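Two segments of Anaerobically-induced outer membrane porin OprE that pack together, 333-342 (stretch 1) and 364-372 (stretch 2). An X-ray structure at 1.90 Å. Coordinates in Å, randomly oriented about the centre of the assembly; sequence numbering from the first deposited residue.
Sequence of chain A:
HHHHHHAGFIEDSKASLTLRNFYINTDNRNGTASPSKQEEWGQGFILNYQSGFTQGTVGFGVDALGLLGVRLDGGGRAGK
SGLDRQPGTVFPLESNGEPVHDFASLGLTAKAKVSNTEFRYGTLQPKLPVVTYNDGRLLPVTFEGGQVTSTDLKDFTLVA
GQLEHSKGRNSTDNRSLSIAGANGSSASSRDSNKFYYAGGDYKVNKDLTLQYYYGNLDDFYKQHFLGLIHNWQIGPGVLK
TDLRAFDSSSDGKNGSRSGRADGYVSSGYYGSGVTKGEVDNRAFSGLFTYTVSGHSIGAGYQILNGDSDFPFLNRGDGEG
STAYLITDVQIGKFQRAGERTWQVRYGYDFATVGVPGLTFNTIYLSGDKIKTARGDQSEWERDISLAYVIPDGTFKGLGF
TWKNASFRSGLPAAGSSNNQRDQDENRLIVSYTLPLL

Stretch 1 333-342: KFQRAGERTW
Stretch 2 (364-372) YLSGDKIKT

Two neighbouring β-strands of the porin OprE, one running from R340 on past W342 and one entering from before Y364, pair antiparallel through S366, G367 and D368, their axes 4.7 Å apart at 159°. The backbone is extended (phi -104° to -146°, psi 117° to 156°, but -177° at D368). R340 faces D368 and W342 faces S366 in hydrogen-bonded pairs: R340 N to D368 O is 3.0 Å, D368 N to R340 O 2.9 Å, W342 N to S366 O 3.1 Å and S366 N to W342 O 3.0 Å. Between them T341 (chi1 m) lies against G367 in a non-hydrogen-bonded pair, CA to CA 4.1 Å.

Before the strand, R336–E339 forms a type II turn, closed by E339 N to R336 O at 3.1 Å. G338 (phi 91°, psi -14°) suits its third position, where a CB would jam against the preceding carbonyl and clash with K371 CG and K369 O. Beyond K369 (phi 57°, psi 25°), a separate backbone hydrogen bond runs from K371 N to A337 O, 3.1 Å; a water joins A337 O to K371 O.

G367 leaves room on the face T341 shares. A CB there would strike E339 OE2 and F334 CD2. E339, extended (chi1 t, chi2 t), places OE2 3.6 Å from G367 CA and 3.5 Å from CD1 of I370 (m, t), while OE1 accepts a weak bond from R336 N at 3.3 Å. F334 (phi 48°, psi 45°; chi1 m, chi2 73°) lays a ring face over L365 (m, p), CZ to CB 3.7 Å, and turns its edge to G367 N.

On the face of R340, W342, S366 and D368 (chi1 p), W342 takes chi1 p, chi2 -95°, so its indole covers small S366 (chi1 t), NE1 to CB 3.5 Å. Its CH2 reaches Y364 CE2 (chi1 t) at 3.6 Å, the rings oblique at 47°. R340 (chi1 m, chi2 98°, between wells) brings CD within 3.8 Å of K369 CD.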

# COMPACT_ATOMS: atom_id res chain seq x y z
N LYS A 333 10.40 -0.37 -5.43
CA LYS A 333 9.66 0.84 -5.12
C LYS A 333 10.40 2.10 -5.56
O LYS A 333 9.86 3.21 -5.46
CB LYS A 333 9.32 0.92 -3.62
CG LYS A 333 8.49 -0.25 -3.10
CD LYS A 333 8.16 -0.08 -1.62
CE LYS A 333 7.49 -1.34 -1.04
NZ LYS A 333 6.22 -1.68 -1.74
N PHE A 334 11.62 1.93 -6.06
CA PHE A 334 12.47 3.05 -6.52
C PHE A 334 12.50 4.19 -5.51
O PHE A 334 12.41 5.36 -5.87
CB PHE A 334 12.00 3.53 -7.91
CG PHE A 334 12.08 2.47 -8.96
CD1 PHE A 334 11.17 1.41 -8.97
CD2 PHE A 334 13.09 2.49 -9.90
CE1 PHE A 334 11.26 0.40 -9.91
CE2 PHE A 334 13.19 1.49 -10.86
CZ PHE A 334 12.27 0.44 -10.86
N GLN A 335 12.68 3.83 -4.25
CA GLN A 335 12.47 4.73 -3.14
C GLN A 335 13.77 5.11 -2.45
O GLN A 335 13.76 5.73 -1.39
CB GLN A 335 11.49 4.09 -2.14
CG GLN A 335 12.10 3.15 -1.11
CD GLN A 335 12.82 1.94 -1.71
OE1 GLN A 335 12.69 1.63 -2.90
NE2 GLN A 335 13.58 1.24 -0.87
N ARG A 336 14.89 4.77 -3.08
CA ARG A 336 16.20 4.90 -2.45
C ARG A 336 16.73 6.33 -2.51
O ARG A 336 16.44 7.06 -3.45
CB ARG A 336 17.21 3.98 -3.13
CG ARG A 336 16.76 2.52 -3.25
CD ARG A 336 17.74 1.75 -4.12
NE ARG A 336 17.12 0.60 -4.78
CZ ARG A 336 17.08 -0.63 -4.26
NH1 ARG A 336 17.61 -0.86 -3.07
NH2 ARG A 336 16.50 -1.61 -4.93
N ALA A 337 17.51 6.71 -1.50
CA ALA A 337 18.12 8.04 -1.44
C ALA A 337 18.79 8.46 -2.74
O ALA A 337 19.66 7.75 -3.26
CB ALA A 337 19.15 8.09 -0.31
N GLY A 338 18.38 9.62 -3.27
CA GLY A 338 18.98 10.19 -4.46
C GLY A 338 18.34 9.79 -5.77
O GLY A 338 18.57 10.42 -6.79
N GLU A 339 17.50 8.77 -5.75
CA GLU A 339 17.06 8.13 -6.99
C GLU A 339 16.09 8.99 -7.81
O GLU A 339 15.09 9.49 -7.29
CB GLU A 339 16.44 6.77 -6.66
CG GLU A 339 16.20 5.87 -7.87
CD GLU A 339 15.83 4.45 -7.47
OE1 GLU A 339 15.55 4.19 -6.27
OE2 GLU A 339 15.81 3.59 -8.38
N ARG A 340 16.39 9.16 -9.09
CA ARG A 340 15.45 9.76 -10.03
C ARG A 340 14.94 8.65 -10.91
O ARG A 340 15.73 7.84 -11.38
CB ARG A 340 16.15 10.80 -10.91
CG ARG A 340 16.55 12.08 -10.22
CD ARG A 340 18.01 12.10 -9.79
NE ARG A 340 18.37 13.44 -9.34
CZ ARG A 340 18.08 13.91 -8.13
NH1 ARG A 340 18.41 15.15 -7.80
NH2 ARG A 340 17.44 13.14 -7.25
N THR A 341 13.63 8.63 -11.17
CA THR A 341 13.02 7.53 -11.90
C THR A 341 12.07 8.05 -12.97
O THR A 341 11.18 8.84 -12.67
CB THR A 341 12.23 6.61 -10.93
OG1 THR A 341 13.10 6.16 -9.88
CG2 THR A 341 11.69 5.39 -11.66
N TRP A 342 12.26 7.63 -14.21
CA TRP A 342 11.26 7.87 -15.24
C TRP A 342 10.46 6.60 -15.52
O TRP A 342 10.93 5.49 -15.26
CB TRP A 342 11.88 8.44 -16.52
CG TRP A 342 12.84 7.54 -17.26
CD1 TRP A 342 14.20 7.53 -17.14
CD2 TRP A 342 12.52 6.57 -18.27
NE1 TRP A 342 14.75 6.61 -17.99
CE2 TRP A 342 13.74 6.00 -18.69
CE3 TRP A 342 11.33 6.11 -18.83
CZ2 TRP A 342 13.80 5.00 -19.67
CZ3 TRP A 342 11.39 5.10 -19.81
CH2 TRP A 342 12.62 4.57 -20.21
N TYR A 364 7.14 0.37 -17.49
CA TYR A 364 8.58 0.20 -17.45
C TYR A 364 9.11 1.35 -16.63
O TYR A 364 8.69 2.49 -16.84
CB TYR A 364 9.15 0.25 -18.87
CG TYR A 364 10.66 0.17 -18.86
CD1 TYR A 364 11.31 -1.06 -18.78
CD2 TYR A 364 11.43 1.33 -18.90
CE1 TYR A 364 12.69 -1.12 -18.75
CE2 TYR A 364 12.80 1.27 -18.87
CZ TYR A 364 13.43 0.04 -18.80
OH TYR A 364 14.80 -0.01 -18.78
N LEU A 365 10.01 1.06 -15.69
CA LEU A 365 10.61 2.11 -14.86
C LEU A 365 12.14 2.02 -14.88
O LEU A 365 12.71 0.93 -14.88
CB LEU A 365 10.12 2.04 -13.41
CG LEU A 365 8.63 1.95 -13.12
CD1 LEU A 365 8.22 0.47 -13.09
CD2 LEU A 365 8.27 2.64 -11.81
N SER A 366 12.79 3.18 -14.87
CA SER A 366 14.25 3.21 -14.91
C SER A 366 14.73 4.25 -13.91
O SER A 366 14.41 5.43 -14.04
CB SER A 366 14.72 3.56 -16.32
OG SER A 366 16.13 3.54 -16.40
N GLY A 367 15.47 3.78 -12.90
CA GLY A 367 15.96 4.63 -11.82
C GLY A 367 17.46 4.83 -11.90
O GLY A 367 18.20 3.92 -12.22
N ASP A 368 17.93 6.04 -11.61
CA ASP A 368 19.37 6.24 -11.55
C ASP A 368 19.75 7.26 -10.50
O ASP A 368 18.90 7.74 -9.77
CB ASP A 368 19.96 6.60 -12.92
CG ASP A 368 19.58 7.98 -13.39
OD1 ASP A 368 18.57 8.54 -12.92
OD2 ASP A 368 20.30 8.52 -14.25
N LYS A 369 21.05 7.56 -10.42
CA LYS A 369 21.62 8.41 -9.38
C LYS A 369 21.35 7.92 -7.96
O LYS A 369 21.37 8.71 -7.01
CB LYS A 369 21.24 9.87 -9.59
CG LYS A 369 21.79 10.43 -10.89
CD LYS A 369 21.61 11.94 -10.97
N ILE A 370 21.13 6.62 -7.82
CA ILE A 370 21.01 6.00 -6.51
C ILE A 370 22.34 6.18 -5.77
O ILE A 370 23.38 5.73 -6.24
CB ILE A 370 20.70 4.50 -6.62
CG1 ILE A 370 19.39 4.29 -7.39
CG2 ILE A 370 20.62 3.87 -5.24
CD1 ILE A 370 19.12 2.83 -7.71
N LYS A 371 22.32 6.85 -4.62
CA LYS A 371 23.57 7.09 -3.90
C LYS A 371 23.99 5.84 -3.13
O LYS A 371 23.21 5.25 -2.38
CB LYS A 371 23.40 8.28 -2.95
CG LYS A 371 23.17 9.61 -3.68
CD LYS A 371 24.42 10.01 -4.46
CE LYS A 371 24.21 11.27 -5.30
NZ LYS A 371 23.65 10.96 -6.65
N THR A 372 25.23 5.40 -3.32
CA THR A 372 25.66 4.16 -2.66
C THR A 372 27.13 4.25 -2.35
O THR A 372 27.82 5.17 -2.80
CB THR A 372 25.49 2.87 -3.55
OG1 THR A 372 26.54 2.81 -4.53
CG2 THR A 372 24.12 2.78 -4.22
O HOH W 1 20.59 5.45 -1.92
O HOH W 2 20.78 12.05 -6.55